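CalS10 (Micromonospora echinospora, PDB 6UK5) binds S-adenosylmethionine and probably transfers its methyl group to an amino pentose during calicheamicin biosynthesis. Local coordinates at residues A[179-184]-A[196-201]; A[54-59]-A[75-80]; A[189-194]-A[214-219]. All coordinates share one frame; numbering follows the deposited sequence.

Interaction 1 of 3, residues A[179-184]-A[196-201]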
loop_
_atom_site.group_PDB
_atom_site.type_symbol
_atom_site.label_atom_id
_atom_site.label_comp_id
_atom_site.label_asym_id
_atom_site.label_seq_id
_atom_site.Cartn_x
_atom_site.Cartn_y
_atom_site.Cartn_z
ATOM N N VAL A 179 -5.997 -1.490 -0.980
ATOM C CA VAL A 179 -5.466 -2.577 -0.170
ATOM C C VAL A 179 -3.947 -2.522 -0.242
ATOM O O VAL A 179 -3.366 -2.643 -1.328
ATOM C CB VAL A 179 -5.998 -3.936 -0.651
ATOM C CG1 VAL A 179 -5.462 -5.062 0.213
ATOM C CG2 VAL A 179 -7.523 -3.915 -0.669
ATOM N N ALA A 180 -3.312 -2.333 0.910
ATOM C CA ALA A 180 -1.865 -2.368 1.045
ATOM C C ALA A 180 -1.454 -3.600 1.840
ATOM O O ALA A 180 -2.167 -4.039 2.748
ATOM C CB ALA A 180 -1.338 -1.110 1.739
ATOM N N ARG A 181 -0.302 -4.161 1.487
ATOM C CA ARG A 181 0.212 -5.327 2.187
ATOM C C ARG A 181 1.726 -5.245 2.267
ATOM O O ARG A 181 2.388 -4.962 1.264
ATOM C CB ARG A 181 -0.179 -6.636 1.500
ATOM C CG ARG A 181 0.025 -7.846 2.402
ATOM C CD ARG A 181 0.127 -9.129 1.613
ATOM N NE ARG A 181 1.369 -9.178 0.849
ATOM C CZ ARG A 181 1.688 -10.145 -0.004
ATOM N NH1 ARG A 181 0.843 -11.145 -0.224
ATOM N NH2 ARG A 181 2.848 -10.102 -0.648
ATOM N N VAL A 182 2.263 -5.491 3.458
ATOM C CA VAL A 182 3.693 -5.672 3.663
ATOM C C VAL A 182 3.874 -7.058 4.259
ATOM O O VAL A 182 3.218 -7.401 5.249
ATOM C CB VAL A 182 4.285 -4.601 4.596
ATOM C CG1 VAL A 182 5.770 -4.868 4.838
ATOM C CG2 VAL A 182 4.056 -3.211 4.036
ATOM N N SER A 183 4.752 -7.853 3.659
ATOM C CA SER A 183 4.978 -9.214 4.112
ATOM C C SER A 183 6.447 -9.406 4.454
ATOM O O SER A 183 7.321 -8.674 3.984
ATOM C CB SER A 183 4.554 -10.239 3.053
ATOM O OG SER A 183 5.384 -10.169 1.908
ATOM N N ARG A 184 6.703 -10.404 5.287
ATOM C CA ARG A 184 8.066 -10.757 5.656
ATOM C C ARG A 184 8.111 -12.242 5.966
ATOM O O ARG A 184 7.358 -12.726 6.817
ATOM C CB ARG A 184 8.518 -9.932 6.854
ATOM C CG ARG A 184 9.968 -10.082 7.214
ATOM C CD ARG A 184 10.252 -9.237 8.426
ATOM N NE ARG A 184 11.611 -9.423 8.913
ATOM C CZ ARG A 184 11.927 -10.342 9.824
ATOM N NH1 ARG A 184 10.987 -11.158 10.288
ATOM N NH2 ARG A 184 13.174 -10.470 10.252
ATOM N N GLU A 196 2.295 -11.469 7.524
ATOM C CA GLU A 196 1.621 -10.542 6.625
ATOM C C GLU A 196 0.911 -9.470 7.440
ATOM O O GLU A 196 0.322 -9.762 8.485
ATOM C CB GLU A 196 0.601 -11.244 5.730
ATOM C CG GLU A 196 1.182 -11.821 4.460
ATOM C CD GLU A 196 0.176 -12.655 3.695
ATOM O OE1 GLU A 196 -0.770 -13.173 4.323
ATOM O OE2 GLU A 196 0.326 -12.790 2.463
ATOM N N ARG A 197 0.960 -8.232 6.956
ATOM C CA ARG A 197 0.270 -7.122 7.604
ATOM C C ARG A 197 -0.407 -6.279 6.537
ATOM O O ARG A 197 0.254 -5.752 5.639
ATOM C CB ARG A 197 1.235 -6.294 8.447
ATOM C CG ARG A 197 1.618 -7.027 9.716
ATOM C CD ARG A 197 2.627 -6.275 10.541
ATOM N NE ARG A 197 1.966 -5.598 11.652
ATOM C CZ ARG A 197 2.587 -5.135 12.730
ATOM N NH1 ARG A 197 3.897 -5.286 12.862
ATOM N NH2 ARG A 197 1.889 -4.530 13.683
ATOM N N TRP A 198 -1.727 -6.157 6.653
ATOM C CA TRP A 198 -2.570 -5.538 5.644
ATOM C C TRP A 198 -3.114 -4.200 6.125
ATOM O O TRP A 198 -3.308 -3.979 7.323
ATOM C CB TRP A 198 -3.747 -6.457 5.306
ATOM C CG TRP A 198 -3.350 -7.795 4.768
ATOM C CD1 TRP A 198 -2.856 -8.847 5.483
ATOM C CD2 TRP A 198 -3.432 -8.237 3.409
ATOM N NE1 TRP A 198 -2.619 -9.915 4.653
ATOM C CE2 TRP A 198 -2.964 -9.566 3.374
ATOM C CE3 TRP A 198 -3.852 -7.639 2.218
ATOM C CZ2 TRP A 198 -2.903 -10.306 2.194
ATOM C CZ3 TRP A 198 -3.789 -8.374 1.048
ATOM C CH2 TRP A 198 -3.319 -9.693 1.046
ATOM N N LEU A 199 -3.355 -3.306 5.168
ATOM C CA LEU A 199 -4.121 -2.086 5.394
ATOM C C LEU A 199 -5.208 -1.997 4.335
ATOM O O LEU A 199 -4.907 -2.012 3.136
ATOM C CB LEU A 199 -3.233 -0.842 5.335
ATOM C CG LEU A 199 -2.316 -0.543 6.519
ATOM C CD1 LEU A 199 -1.430 0.646 6.181
ATOM C CD2 LEU A 199 -3.116 -0.261 7.780
ATOM N N VAL A 200 -6.463 -1.918 4.767
ATOM C CA VAL A 200 -7.594 -1.731 3.866
ATOM C C VAL A 200 -8.285 -0.423 4.225
ATOM O O VAL A 200 -8.791 -0.265 5.342
ATOM C CB VAL A 200 -8.583 -2.904 3.912
ATOM C CG1 VAL A 200 -9.742 -2.641 2.961
ATOM C CG2 VAL A 200 -7.881 -4.191 3.523
ATOM N N GLY A 201 -8.297 0.511 3.278
ATOM C CA GLY A 201 -9.023 1.762 3.411
ATOM C C GLY A 201 -10.157 1.790 2.399
ATOM O O GLY A 201 -9.957 1.482 1.223
#
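One face of the Trp198 indole carries the aliphatic part of Arg181, whose CG stands 3.5 Å above the centre of the ring plane. Arg181 CD makes a CH-pi contact, 3.6 Å from the centroid of the Trp198 six-membered ring and 22° off its normal. Val179 CG1 and Glu196 OE1 sit at the edge, in plane, the first 3.6 Å from Trp198 CE3. With CG anti to the backbone N (chi1 -165°) the Arg181 chain starts over the indole; it bends at chi3, and the guanidinium plane stands 84° from the ring. Its NH1 lies 3.2 Å from Glu196 OE2, a purely electrostatic salt bridge, the oxygen well out of the guanidinium plane, while NH2 pairs with Asp170. Strands 177-188 and 191-202 form a beta hairpin here, backbone bonds joining Ala180 to Leu199 (2.8 Å, N to O both ways) and Val182 to Arg197. Helix 20-32 packs on Trp198 through Val25 and Ala29, and Phe209 stacks with the indole. An alanine in place of Trp198 would probably leave Arg181 CG and CD without their flat support and open a gap beside Val179 CG1. On the other face of the sheet Val182 packs on Leu199 of the second subunit.

Interaction 2 of 3, residues A[54-59]-A[75-80]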
loop_
_atom_site.group_PDB
_atom_site.type_symbol
_atom_site.label_atom_id
_atom_site.label_comp_id
_atom_site.label_asym_id
_atom_site.label_seq_id
_atom_site.Cartn_x
_atom_site.Cartn_y
_atom_site.Cartn_z
ATOM N N ASP A 54 -11.286 -40.108 -19.434
ATOM C CA ASP A 54 -12.703 -40.120 -19.095
ATOM C C ASP A 54 -13.009 -39.405 -17.780
ATOM O O ASP A 54 -14.142 -39.487 -17.294
ATOM C CB ASP A 54 -13.200 -41.565 -19.025
ATOM C CG ASP A 54 -12.966 -42.325 -20.317
ATOM O OD1 ASP A 54 -13.081 -41.710 -21.400
ATOM O OD2 ASP A 54 -12.662 -43.536 -20.244
ATOM N N ALA A 55 -12.031 -38.716 -17.196
ATOM C CA ALA A 55 -12.223 -38.064 -15.906
ATOM C C ALA A 55 -13.492 -37.222 -15.892
ATOM O O ALA A 55 -13.738 -36.435 -16.810
ATOM C CB ALA A 55 -11.009 -37.186 -15.588
ATOM N N ALA A 56 -14.298 -37.389 -14.839
ATOM C CA ALA A 56 -15.542 -36.637 -14.720
ATOM C C ALA A 56 -15.740 -36.030 -13.333
ATOM O O ALA A 56 -16.309 -34.940 -13.209
ATOM C CB ALA A 56 -16.731 -37.538 -15.066
ATOM N N ARG A 57 -15.274 -36.711 -12.289
ATOM C CA ARG A 57 -15.439 -36.270 -10.907
ATOM C C ARG A 57 -14.102 -35.792 -10.356
ATOM O O ARG A 57 -13.119 -36.543 -10.366
ATOM C CB ARG A 57 -15.999 -37.398 -10.040
ATOM C CG ARG A 57 -17.429 -37.798 -10.361
ATOM C CD ARG A 57 -17.804 -39.103 -9.672
ATOM N NE ARG A 57 -17.433 -39.122 -8.257
ATOM C CZ ARG A 57 -18.102 -38.508 -7.285
ATOM N NH1 ARG A 57 -19.191 -37.803 -7.560
ATOM N NH2 ARG A 57 -17.675 -38.594 -6.031
ATOM N N LEU A 58 -14.068 -34.549 -9.871
ATOM C CA LEU A 58 -12.852 -33.954 -9.335
ATOM C C LEU A 58 -13.116 -33.327 -7.974
ATOM O O LEU A 58 -14.189 -32.766 -7.733
ATOM C CB LEU A 58 -12.283 -32.889 -10.283
ATOM C CG LEU A 58 -10.995 -32.212 -9.806
ATOM C CD1 LEU A 58 -10.108 -31.909 -10.998
ATOM C CD2 LEU A 58 -11.260 -30.934 -9.021
ATOM N N LEU A 59 -12.121 -33.427 -7.093
ATOM C CA LEU A 59 -12.153 -32.823 -5.765
ATOM C C LEU A 59 -10.902 -31.980 -5.574
ATOM O O LEU A 59 -9.784 -32.488 -5.705
ATOM C CB LEU A 59 -12.248 -33.894 -4.673
ATOM C CG LEU A 59 -11.986 -33.426 -3.240
ATOM C CD1 LEU A 59 -13.138 -32.595 -2.712
ATOM C CD2 LEU A 59 -11.743 -34.627 -2.336
ATOM N N ARG A 75 -14.717 -27.548 -16.926
ATOM C CA ARG A 75 -13.968 -28.598 -17.597
ATOM C C ARG A 75 -14.362 -30.005 -17.169
ATOM O O ARG A 75 -14.113 -30.949 -17.925
ATOM C CB ARG A 75 -12.462 -28.396 -17.350
ATOM C CG ARG A 75 -11.939 -27.050 -17.857
ATOM C CD ARG A 75 -11.878 -26.976 -19.377
ATOM N NE ARG A 75 -11.125 -28.089 -19.948
ATOM C CZ ARG A 75 -9.804 -28.093 -20.108
ATOM N NH1 ARG A 75 -9.077 -27.042 -19.748
ATOM N NH2 ARG A 75 -9.205 -29.151 -20.630
ATOM N N PHE A 76 -14.960 -30.174 -15.990
ATOM C CA PHE A 76 -15.387 -31.474 -15.490
ATOM C C PHE A 76 -16.859 -31.424 -15.099
ATOM O O PHE A 76 -17.304 -30.451 -14.477
ATOM C CB PHE A 76 -14.536 -31.909 -14.286
ATOM C CG PHE A 76 -13.072 -32.063 -14.602
ATOM C CD1 PHE A 76 -12.156 -31.093 -14.235
ATOM C CD2 PHE A 76 -12.616 -33.183 -15.280
ATOM C CE1 PHE A 76 -10.815 -31.242 -14.531
ATOM C CE2 PHE A 76 -11.276 -33.332 -15.576
ATOM C CZ PHE A 76 -10.378 -32.362 -15.203
ATOM N N PRO A 77 -17.647 -32.457 -15.456
ATOM C CA PRO A 77 -19.077 -32.452 -15.114
ATOM C C PRO A 77 -19.353 -32.208 -13.639
ATOM O O PRO A 77 -20.083 -31.276 -13.290
ATOM C CB PRO A 77 -19.544 -33.853 -15.535
ATOM C CG PRO A 77 -18.573 -34.283 -16.570
ATOM C CD PRO A 77 -17.258 -33.685 -16.175
ATOM N N HIS A 78 -18.775 -33.030 -12.767
ATOM C CA HIS A 78 -18.986 -32.931 -11.329
ATOM C C HIS A 78 -17.690 -32.505 -10.659
ATOM O O HIS A 78 -16.622 -33.060 -10.938
ATOM C CB HIS A 78 -19.492 -34.248 -10.739
ATOM C CG HIS A 78 -19.864 -34.151 -9.291
ATOM N ND1 HIS A 78 -19.854 -35.239 -8.445
ATOM C CD2 HIS A 78 -20.197 -33.084 -8.526
ATOM C CE1 HIS A 78 -20.207 -34.854 -7.232
ATOM N NE2 HIS A 78 -20.414 -33.550 -7.252
ATOM N N VAL A 79 -17.799 -31.525 -9.774
ATOM C CA VAL A 79 -16.659 -30.940 -9.084
ATOM C C VAL A 79 -17.060 -30.691 -7.638
ATOM O O VAL A 79 -18.209 -30.331 -7.357
ATOM C CB VAL A 79 -16.232 -29.641 -9.799
ATOM C CG1 VAL A 79 -15.426 -28.761 -8.895
ATOM C CG2 VAL A 79 -15.453 -29.963 -11.073
ATOM N N GLU A 80 -16.116 -30.883 -6.718
ATOM C CA GLU A 80 -16.371 -30.666 -5.302
ATOM C C GLU A 80 -15.153 -30.017 -4.660
ATOM O O GLU A 80 -14.076 -29.933 -5.255
ATOM C CB GLU A 80 -16.714 -31.970 -4.566
ATOM C CG GLU A 80 -17.962 -32.678 -5.065
ATOM C CD GLU A 80 -18.447 -33.744 -4.100
ATOM O OE1 GLU A 80 -18.144 -33.638 -2.890
ATOM O OE2 GLU A 80 -19.128 -34.689 -4.551
#
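Segments 54-59 and 75-80 run parallel, their short strands 13° apart and 4.8 Å between axes, with Arg57 paired to His78, Leu58 to Val79 and Leu59 to Glu80. Three backbone bonds fix this register: His78 N to Ala56 O, Leu58 N to His78 O, and Glu80 N to Leu58 O at 2.9 Å. Before the strands begin, the Phe76 ring reaches over to the other segment. A chi1 of -61° sets its CG beside the backbone N. The ring meets two residues of 54-59 with different atoms: CE1 lies 3.7 Å from Leu58 CD1, and CE2 lies 3.9 Å from Ala55 CB. Ala55 O stands in the plane of the same ring at its edge. Next to it, Pro77 CG packs 4.0 Å from Ala56 CB. The pair belongs to a beta-alpha-beta unit, strand 57-61, helix 67-73 and strand 78-83, in the Rossmann-like sheet of the methyltransferase domain. Leu58 and Val79 face helix 67-73 by touching Phe72 and Leu69 respectively, and Ile48 of helix 37-51 also covers Leu58. On the reverse face, the Arg57 and His78 side chains run alongside each other in a common direction, with guanidinium and imidazole planes 50° apart. Arg57 NH1 approaches His78 ND1 in the ring plane, but the angle is too poor for a hydrogen bond. Firmer partners lie outside the two segments, among them Thr114 O, bonded to NH2, and the Phe115 ring, a cation-pi contact. Further along that face, Leu59 CD1 rests 4.1 Å from Glu80 CB, and Glu80 OE1 is hydrogen-bonded to His102 NE2, on the side of edge strand 101-103.

Interaction 3 of 3, residues A[189-194]-A[214-219]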
loop_
_atom_site.group_PDB
_atom_site.type_symbol
_atom_site.label_atom_id
_atom_site.label_comp_id
_atom_site.label_asym_id
_atom_site.label_seq_id
_atom_site.Cartn_x
_atom_site.Cartn_y
_atom_site.Cartn_z
ATOM N N GLY A 189 15.736 -24.152 8.332
ATOM C CA GLY A 189 15.416 -25.554 8.118
ATOM C C GLY A 189 14.450 -25.695 6.970
ATOM O O GLY A 189 14.640 -25.097 5.909
ATOM N N ARG A 190 13.400 -26.482 7.178
ATOM C CA ARG A 190 12.312 -26.606 6.217
ATOM C C ARG A 190 11.157 -25.656 6.496
ATOM O O ARG A 190 10.162 -25.685 5.765
ATOM C CB ARG A 190 11.802 -28.058 6.177
ATOM C CG ARG A 190 11.630 -28.700 7.545
ATOM C CD ARG A 190 11.045 -30.113 7.501
ATOM N NE ARG A 190 11.715 -30.979 6.534
ATOM C CZ ARG A 190 11.800 -32.304 6.637
ATOM N NH1 ARG A 190 11.308 -32.934 7.699
ATOM N NH2 ARG A 190 12.407 -33.004 5.688
ATOM N N VAL A 191 11.261 -24.823 7.526
ATOM C CA VAL A 191 10.152 -23.995 7.978
ATOM C C VAL A 191 10.333 -22.572 7.473
ATOM O O VAL A 191 11.441 -22.021 7.512
ATOM C CB VAL A 191 10.049 -24.010 9.516
ATOM C CG1 VAL A 191 8.836 -23.200 9.981
ATOM C CG2 VAL A 191 10.040 -25.433 10.038
ATOM N N THR A 192 9.248 -21.981 6.981
ATOM C CA THR A 192 9.218 -20.582 6.577
ATOM C C THR A 192 8.175 -19.877 7.437
ATOM O O THR A 192 7.033 -20.339 7.531
ATOM C CB THR A 192 8.893 -20.417 5.091
ATOM O OG1 THR A 192 9.534 -21.454 4.337
ATOM C CG2 THR A 192 9.390 -19.068 4.596
ATOM N N ARG A 193 8.555 -18.764 8.056
ATOM C CA ARG A 193 7.661 -18.018 8.935
ATOM C C ARG A 193 7.114 -16.834 8.148
ATOM O O ARG A 193 7.824 -15.854 7.910
ATOM C CB ARG A 193 8.366 -17.549 10.205
ATOM C CG ARG A 193 7.417 -16.824 11.155
ATOM C CD ARG A 193 8.066 -16.428 12.470
ATOM N NE ARG A 193 7.255 -15.416 13.145
ATOM C CZ ARG A 193 7.266 -14.127 12.810
ATOM N NH1 ARG A 193 8.047 -13.705 11.822
ATOM N NH2 ARG A 193 6.500 -13.258 13.454
ATOM N N MET A 194 5.837 -16.920 7.784
ATOM C CA MET A 194 5.162 -15.916 6.973
ATOM C C MET A 194 4.422 -14.934 7.873
ATOM O O MET A 194 3.484 -15.314 8.579
ATOM C CB MET A 194 4.194 -16.611 6.019
ATOM C CG MET A 194 4.869 -17.407 4.921
ATOM S SD MET A 194 3.698 -18.107 3.743
ATOM C CE MET A 194 2.826 -19.270 4.801
ATOM N N LEU A 214 2.992 -20.611 9.084
ATOM C CA LEU A 214 4.148 -21.483 8.939
ATOM C C LEU A 214 3.945 -22.334 7.694
ATOM O O LEU A 214 2.922 -23.016 7.569
ATOM C CB LEU A 214 4.361 -22.416 10.138
ATOM C CG LEU A 214 4.736 -21.860 11.510
ATOM C CD1 LEU A 214 5.230 -23.006 12.399
ATOM C CD2 LEU A 214 5.771 -20.755 11.416
ATOM N N LEU A 215 4.922 -22.307 6.792
ATOM C CA LEU A 215 4.944 -23.186 5.631
ATOM C C LEU A 215 6.131 -24.124 5.795
ATOM O O LEU A 215 7.273 -23.671 5.920
ATOM C CB LEU A 215 5.063 -22.368 4.347
ATOM C CG LEU A 215 4.544 -22.955 3.036
ATOM C CD1 LEU A 215 3.035 -23.124 3.056
ATOM C CD2 LEU A 215 4.961 -22.055 1.881
ATOM N N THR A 216 5.858 -25.424 5.791
ATOM C CA THR A 216 6.865 -26.450 6.022
ATOM C C THR A 216 7.120 -27.241 4.746
ATOM O O THR A 216 6.198 -27.852 4.194
ATOM C CB THR A 216 6.431 -27.378 7.158
ATOM O OG1 THR A 216 6.211 -26.609 8.348
ATOM C CG2 THR A 216 7.498 -28.426 7.423
ATOM N N MET A 217 8.368 -27.226 4.282
ATOM C CA MET A 217 8.752 -28.002 3.113
ATOM C C MET A 217 8.816 -29.491 3.447
ATOM O O MET A 217 9.064 -29.887 4.589
ATOM C CB MET A 217 10.125 -27.576 2.597
ATOM C CG MET A 217 10.531 -28.284 1.309
ATOM S SD MET A 217 12.254 -28.021 0.888
ATOM C CE MET A 217 12.970 -29.307 1.918
ATOM N N PHE A 218 8.611 -30.318 2.424
ATOM C CA PHE A 218 8.902 -31.741 2.484
ATOM C C PHE A 218 9.794 -32.094 1.302
ATOM O O PHE A 218 9.815 -31.399 0.284
ATOM C CB PHE A 218 7.614 -32.560 2.481
ATOM C CG PHE A 218 6.668 -32.171 3.577
ATOM C CD1 PHE A 218 6.960 -32.469 4.899
ATOM C CD2 PHE A 218 5.512 -31.464 3.291
ATOM C CE1 PHE A 218 6.098 -32.099 5.916
ATOM C CE2 PHE A 218 4.645 -31.085 4.301
ATOM C CZ PHE A 218 4.938 -31.401 5.618
ATOM N N THR A 219 10.543 -33.178 1.451
ATOM C CA THR A 219 11.531 -33.556 0.453
ATOM C C THR A 219 10.918 -34.445 -0.621
ATOM O O THR A 219 9.869 -35.066 -0.432
ATOM C CB THR A 219 12.706 -34.287 1.103
ATOM O OG1 THR A 219 12.213 -35.320 1.963
ATOM C CG2 THR A 219 13.539 -33.324 1.930
HETATM O O HOH W 1 9.217 -23.840 4.344
#
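Arg190 O accepts the backbone N-H of Met217 at 2.8 Å and a nearly straight 173°, so the pairing runs one residue past the strand ends. Thr192 and Leu215 then exchange two backbone bonds, Thr192 N to Leu215 O at 2.8 Å and Leu215 N to Thr192 O at 3.0 Å. A water modelled among Arg190 O, Thr192 OG1 and Leu215 O sits too close to all three for its place to be sure. A chi1 of 44° puts Arg190 CG 4.1 Å from Thr216 CG2, and Arg190 CD packs 3.9 Å from the same methyl; Thr219 CG2 meets NH2 at the guanidinium edge. The two segments form the open end of the hairpin of antiparallel strands 191-202 and 206-216, away from its turn, and 214-219 leads on into helix 220-229. Thr219 is the N-cap, and Glu222 OE1 accepts its N-H in return, a capping box; the same oxygen forms a salt bridge with Arg190 NH2. On the Thr192 and Leu215 face, Met194 CE folds to 3.8 Å from Leu215 CB, and Trp156 touches both Thr192 and Leu215. Across the sheet, Val191 CG1 and Leu214 CD2 meet at 4.2 Å.

How the interactions relate
Interactions 1 and 3 share strand 191-202, which lies between 177-188 and 206-216 in one sheet; interaction 1 takes its later part on the first side, interaction 3 its earlier part on the second. Their centres lie about 22 Å apart, and they touch where Arg184 NH1 and Arg193 NH1, like charges, stand 4.2 Å from each other. Interaction 2 is in the other sheet, on the opposite side of the chain's centre, and touches neither, its nearest atoms being about 23 Å from interaction 1 and about 18 Å from interaction 3. Bound S-adenosylmethionine relates the three: it is about 7 Å from the side chain of Leu215, about 9 Å from that of Glu196 and about 10 Å from that of Leu58.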